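Local coordinates for protein glycoside hydrolase, family 11\:clostridium cellulosome enzyme, dockerin type i\:polysaccharide (PDB 2C79) that catalyses the removal of acetyl groups from acetylated xylan, as a cobalt-bound esterase of the polysaccharide deacetylase (NodB homology) family, at residues Asp13-Val18 / Asp45-Ile50; His64-Ser69 / Ala84-Val89. All coordinates share one frame; numbering follows the deposited sequence.

Contact 1: residues Asp13-Val18 / Asp45-Ile50. With CO (cobalt (II) ion), chain B.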
loop_
_atom_site.group_PDB
_atom_site.type_symbol
_atom_site.label_atom_id
_atom_site.label_comp_id
_atom_site.label_asym_id
_atom_site.label_seq_id
_atom_site.Cartn_x
_atom_site.Cartn_y
_atom_site.Cartn_z
ATOM N N ASP A 13 -1.949 4.870 4.386
ATOM C CA ASP A 13 -2.445 5.976 5.198
ATOM C C ASP A 13 -2.004 5.837 6.654
ATOM O O ASP A 13 -2.463 6.574 7.526
ATOM C CB ASP A 13 -3.970 6.065 5.113
ATOM C CG ASP A 13 -4.437 7.059 4.067
ATOM O OD1 ASP A 13 -3.692 7.291 3.091
ATOM O OD2 ASP A 13 -5.547 7.608 4.221
ATOM N N GLY A 14 -1.110 4.887 6.900
ATOM C CA GLY A 14 -0.546 4.674 8.216
ATOM C C GLY A 14 0.925 5.036 8.263
ATOM O O GLY A 14 1.443 5.671 7.333
ATOM N N PRO A 15 1.622 4.640 9.327
ATOM C CA PRO A 15 1.170 3.721 10.378
ATOM C C PRO A 15 0.386 4.400 11.473
ATOM O O PRO A 15 0.662 5.563 11.838
ATOM C CB PRO A 15 2.493 3.202 10.960
ATOM C CG PRO A 15 3.456 4.387 10.813
ATOM C CD PRO A 15 3.067 4.939 9.415
ATOM N N ASP A 16 -0.506 3.621 12.065
ATOM C CA ASP A 16 -1.199 4.042 13.289
ATOM C C ASP A 16 -1.111 2.869 14.243
ATOM O O ASP A 16 -1.536 1.762 13.911
ATOM C CB ASP A 16 -2.668 4.370 12.948
ATOM C CG ASP A 16 -3.452 4.866 14.163
ATOM O OD1 ASP A 16 -3.908 4.037 14.973
ATOM O OD2 ASP A 16 -3.591 6.103 14.334
ATOM N N ASN A 17 -0.558 3.107 15.444
ATOM C CA ASN A 17 -0.337 1.973 16.351
ATOM C C ASN A 17 -1.596 1.137 16.587
ATOM O O ASN A 17 -1.519 -0.086 16.656
ATOM C CB ASN A 17 0.178 2.451 17.697
ATOM C CG ASN A 17 1.670 2.825 17.648
ATOM O OD1 ASN A 17 2.452 2.173 16.928
ATOM N ND2 ASN A 17 2.068 3.864 18.374
ATOM N N VAL A 18 -2.745 1.796 16.695
ATOM C CA VAL A 18 -3.977 1.052 16.968
ATOM C C VAL A 18 -4.542 0.472 15.652
ATOM O O VAL A 18 -4.762 -0.752 15.544
ATOM C CB VAL A 18 -5.032 1.914 17.678
ATOM C CG1 VAL A 18 -6.349 1.100 17.829
ATOM C CG2 VAL A 18 -4.475 2.392 19.095
ATOM N N ASP A 45 9.326 7.736 16.516
ATOM C CA ASP A 45 9.727 6.787 17.532
ATOM C C ASP A 45 8.502 6.017 18.066
ATOM O O ASP A 45 8.619 4.850 18.425
ATOM C CB ASP A 45 10.439 7.487 18.698
ATOM C CG ASP A 45 11.910 7.801 18.414
ATOM O OD1 ASP A 45 12.365 7.781 17.269
ATOM O OD2 ASP A 45 12.606 8.100 19.401
ATOM N N SER A 46 7.337 6.717 18.147
ATOM C CA SER A 46 6.116 6.083 18.648
ATOM C C SER A 46 5.653 4.933 17.765
ATOM O O SER A 46 5.071 3.959 18.266
ATOM C CB SER A 46 4.983 7.099 18.772
ATOM O OG SER A 46 3.796 6.489 19.268
ATOM N N THR A 47 5.891 5.053 16.460
ATOM C CA THR A 47 5.436 4.015 15.515
ATOM C C THR A 47 6.591 3.162 14.963
ATOM O O THR A 47 6.375 2.306 14.105
ATOM C CB THR A 47 4.644 4.631 14.330
ATOM O OG1 THR A 47 5.484 5.636 13.728
ATOM C CG2 THR A 47 3.284 5.238 14.827
ATOM N N ALA A 48 7.773 3.309 15.539
ATOM C CA ALA A 48 8.945 2.530 15.062
ATOM C C ALA A 48 8.725 1.033 15.169
ATOM O O ALA A 48 9.036 0.289 14.208
ATOM C CB ALA A 48 10.188 2.898 15.869
ATOM N N ALA A 49 8.204 0.579 16.322
ATOM C CA ALA A 49 8.054 -0.868 16.496
ATOM C C ALA A 49 7.033 -1.459 15.505
ATOM O O ALA A 49 7.208 -2.613 15.040
ATOM C CB ALA A 49 7.709 -1.249 17.925
ATOM N N ILE A 50 5.952 -0.731 15.218
ATOM C CA ILE A 50 4.922 -1.311 14.362
ATOM C C ILE A 50 5.414 -1.282 12.895
ATOM O O ILE A 50 5.125 -2.209 12.107
ATOM C CB ILE A 50 3.510 -0.655 14.524
ATOM C CG1 ILE A 50 2.440 -1.536 13.848
ATOM C CG2 ILE A 50 3.440 0.787 13.970
ATOM C CD1 ILE A 50 1.036 -1.155 14.226
HETATM CO CO CO B . -3.876 8.225 0.994
HETATM O O HOH W 1 -5.746 8.977 1.648
HETATM O O HOH W 2 4.951 1.163 17.372
HETATM O O HOH W 3 -3.222 10.144 1.462
HETATM O O HOH W 4 -4.365 8.983 -1.064
HETATM O O HOH W 5 -4.865 6.562 0.225
#

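Contact 2: residues His64-Ser69 / Ala84-Val89. With CO (cobalt (II) ion), chain B.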
loop_
_atom_site.group_PDB
_atom_site.type_symbol
_atom_site.label_atom_id
_atom_site.label_comp_id
_atom_site.label_asym_id
_atom_site.label_seq_id
_atom_site.Cartn_x
_atom_site.Cartn_y
_atom_site.Cartn_z
ATOM N N HIS A 64 4.099 6.726 0.617
ATOM C CA HIS A 64 2.845 7.433 0.282
ATOM C C HIS A 64 3.006 8.932 0.567
ATOM O O HIS A 64 2.024 9.634 0.843
ATOM C CB HIS A 64 1.656 6.815 1.055
ATOM C CG HIS A 64 0.286 7.218 0.581
ATOM N ND1 HIS A 64 -0.060 7.373 -0.759
ATOM C CD2 HIS A 64 -0.873 7.364 1.283
ATOM C CE1 HIS A 64 -1.364 7.652 -0.843
ATOM N NE2 HIS A 64 -1.883 7.649 0.380
ATOM N N SER A 65 4.244 9.418 0.511
ATOM C CA SER A 65 4.525 10.847 0.659
ATOM C C SER A 65 4.685 11.244 2.127
ATOM O O SER A 65 4.324 10.480 3.022
ATOM C CB SER A 65 3.422 11.681 0.005
ATOM O OG SER A 65 2.579 12.267 0.981
ATOM N N TRP A 66 5.225 12.437 2.375
ATOM C CA TRP A 66 5.360 12.924 3.746
ATOM C C TRP A 66 4.020 13.207 4.416
ATOM O O TRP A 66 3.896 13.123 5.647
ATOM C CB TRP A 66 6.199 14.205 3.744
ATOM C CG TRP A 66 6.506 14.706 5.134
ATOM C CD1 TRP A 66 5.956 15.780 5.765
ATOM C CD2 TRP A 66 7.384 14.082 6.091
ATOM N NE1 TRP A 66 6.488 15.915 7.017
ATOM C CE2 TRP A 66 7.344 14.870 7.268
ATOM C CE3 TRP A 66 8.242 12.964 6.046
ATOM C CZ2 TRP A 66 8.101 14.545 8.413
ATOM C CZ3 TRP A 66 8.964 12.623 7.201
ATOM C CH2 TRP A 66 8.880 13.419 8.366
ATOM N N SER A 67 3.004 13.542 3.609
ATOM C CA SER A 67 1.740 14.009 4.174
ATOM C C SER A 67 0.550 13.539 3.333
ATOM O O SER A 67 0.647 12.467 2.674
ATOM C CB SER A 67 1.730 15.546 4.368
ATOM O OG SER A 67 0.613 15.934 5.216
ATOM N N TYR A 68 -0.541 14.296 3.400
ATOM C CA TYR A 68 -1.797 13.875 2.781
ATOM C C TYR A 68 -2.216 14.814 1.620
ATOM O O TYR A 68 -3.369 14.799 1.175
ATOM C CB TYR A 68 -2.909 13.798 3.850
ATOM C CG TYR A 68 -2.600 12.746 4.861
ATOM C CD1 TYR A 68 -2.894 11.396 4.573
ATOM C CD2 TYR A 68 -1.905 13.053 6.044
ATOM C CE1 TYR A 68 -2.608 10.405 5.480
ATOM C CE2 TYR A 68 -1.585 11.991 6.981
ATOM C CZ TYR A 68 -1.941 10.687 6.669
ATOM O OH TYR A 68 -1.648 9.637 7.567
ATOM N N SER A 69 -1.275 15.635 1.149
ATOM C CA SER A 69 -1.558 16.626 0.085
ATOM C C SER A 69 -1.337 16.006 -1.299
ATOM O O SER A 69 -0.338 15.326 -1.536
ATOM C CB SER A 69 -0.610 17.824 0.224
ATOM O OG SER A 69 -0.901 18.529 1.412
ATOM N N ALA A 84 12.003 12.111 -0.115
ATOM C CA ALA A 84 13.266 11.816 0.558
ATOM C C ALA A 84 13.083 11.744 2.052
ATOM O O ALA A 84 13.622 10.842 2.711
ATOM C CB ALA A 84 14.338 12.846 0.206
ATOM N N ASP A 85 12.322 12.673 2.598
ATOM C CA ASP A 85 12.115 12.681 4.060
ATOM C C ASP A 85 11.375 11.421 4.498
ATOM O O ASP A 85 11.643 10.879 5.601
ATOM C CB ASP A 85 11.340 13.946 4.489
ATOM C CG ASP A 85 12.203 15.205 4.446
ATOM O OD1 ASP A 85 13.419 15.120 4.112
ATOM O OD2 ASP A 85 11.656 16.333 4.694
ATOM N N THR A 86 10.407 10.972 3.668
ATOM C CA THR A 86 9.669 9.748 3.989
ATOM C C THR A 86 10.598 8.534 3.903
ATOM O O THR A 86 10.590 7.663 4.796
ATOM C CB THR A 86 8.462 9.634 3.037
ATOM O OG1 THR A 86 7.636 10.791 3.274
ATOM C CG2 THR A 86 7.624 8.372 3.385
ATOM N N ASN A 87 11.385 8.450 2.829
ATOM C CA ASN A 87 12.355 7.357 2.753
ATOM C C ASN A 87 13.303 7.322 3.962
ATOM O O ASN A 87 13.646 6.248 4.455
ATOM C CB ASN A 87 13.194 7.491 1.479
ATOM C CG ASN A 87 12.450 7.091 0.216
ATOM O OD1 ASN A 87 11.404 6.451 0.268
ATOM N ND2 ASN A 87 12.998 7.482 -0.940
ATOM N N ALA A 88 13.746 8.491 4.420
ATOM C CA ALA A 88 14.744 8.531 5.507
ATOM C C ALA A 88 14.147 7.951 6.799
ATOM O O ALA A 88 14.850 7.226 7.559
ATOM C CB ALA A 88 15.206 9.952 5.755
ATOM N N VAL A 89 12.883 8.257 7.097
ATOM C CA VAL A 89 12.313 7.729 8.349
ATOM C C VAL A 89 12.007 6.254 8.223
ATOM O O VAL A 89 12.182 5.499 9.205
ATOM C CB VAL A 89 11.097 8.528 8.880
ATOM C CG1 VAL A 89 11.531 9.895 9.407
ATOM C CG2 VAL A 89 9.961 8.647 7.856
HETATM CO CO CO B . -3.876 8.225 0.994
HETATM O O HOH W 1 -5.746 8.977 1.648
HETATM O O HOH W 3 -3.222 10.144 1.462
HETATM O O HOH W 4 -4.365 8.983 -1.064
HETATM O O HOH W 5 -4.865 6.562 0.225
#

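Contact 1: residues Asp13-Val18 / Asp45-Ile50
Asn17 and Pro15 dock onto the turn that opens helix 48-56, joining it to the loop that follows strand 6-12. The first signature motif of the NodB fold, the TFDDGP sequence of polysaccharide deacetylases, runs from the end of that strand to Pro15, and within it Asp13 OD1 binds the cobalt ion at 2.3 Å.

Take Asn17 outward. CB does no more than carry the amide across, with CG lying beside the backbone N (chi1 -77°). CG lies 3.6 Å from Ser46 O and slightly farther from the CG2 methyl of Thr47. Beyond it the amide splits its work. On one branch ND2 donates to Ser46 O over 3.0 Å, with an N-H...O angle of 158°. The acceptor lies almost in the amide plane, but the donor stands well above the carbonyl plane, 59° out of it, so the bond does not follow a lone pair. On the other branch OD1 meets water 2 at 2.7 Å, and this water accepts from Ile50 N. One branch therefore holds the turn before the helix and the other, through water, its first turn. OD1 also rests against Ile50 CG2, 3.4 Å away.

Pro15, which follows a cis peptide bond, supplies the apolar side. Its CG presses on Thr47 CB at 3.7 Å, the two side chains crossing at about a right angle, and its CB faces Ile50 CG2. Thr47 OG1 is held by Arg42 O and Asn44 N. Asp16 is the N-cap of helix 17-30, which starts right after it: its OD1 accepts from Leu19 N and more weakly from Val18 N, while OD2 forms a salt bridge with Arg42. The CD1 methyl of Ile50 ends 3.7 Å from Asn17 O.

Contact 2: residues His64-Ser69 / Ala84-Val89
Trp66 leans its six-membered ring on helix 76-94, and nearly all of the meeting is van der Waals contact. CE3 sits 3.6 Å from Asp85 CB, and CZ3 approaches the backbone Asp85 O obliquely at the same distance. One turn further on, Val89 CG2 adds the apolar contact, 4.2 Å from Trp66 CZ3. Chi1 (-174°) sends the indole out opposite its own backbone N, and chi2 (-106°) turns its CE3-CZ3 edge to the helix. The Asp85 carboxylate is turned 78° from the ring plane.

Polar atoms come close without bonding across the contact. Thr86 OG1 lies at the ring edge and only 3.1 Å from Trp66 N, yet the angle is too poor for a hydrogen bond. Each has a partner on Ser82 instead: Trp66 N donates to the OG of that serine, and Thr86 OG1 bonds to its O. Asp85 OD2 forms a salt bridge with Lys81.

Within the loop, Ser67 N donates to Ser65 OG over 3.0 Å, making an ST turn.

Metal binding comes at the start of the loop, where His64 NE2 holds the cobalt ion at 2.2 Å while ND1 is hydrogen-bonded to Arg102 O. Sequence and position match the second NodB motif, H(S/T)xxH, with Tyr68 where most relatives carry the second metal-binding histidine.

The two contacts have centres 14 Å apart and converge on one metal. Contact 1 supplies an aspartate and contact 2 a histidine, and their ligating atoms, Asp13 OD1 and His64 NE2, stand 3.3 Å apart as neighbours around the cobalt. Waters 1, 3, 4 and 5 complete six-fold coordination, so most of the shell is solvent, consistent with a site that admits substrate. A second tie runs from Asp13 O to Tyr68 OH, 3.2 Å and probably a hydrogen bond, linking the two loops directly. Asp13 lies at the metal end of 13-18, and Pro15 to Asn17 reach the start of helix 48-56; in 64-69 the helix contact comes at Trp66, two residues after the metal ligand.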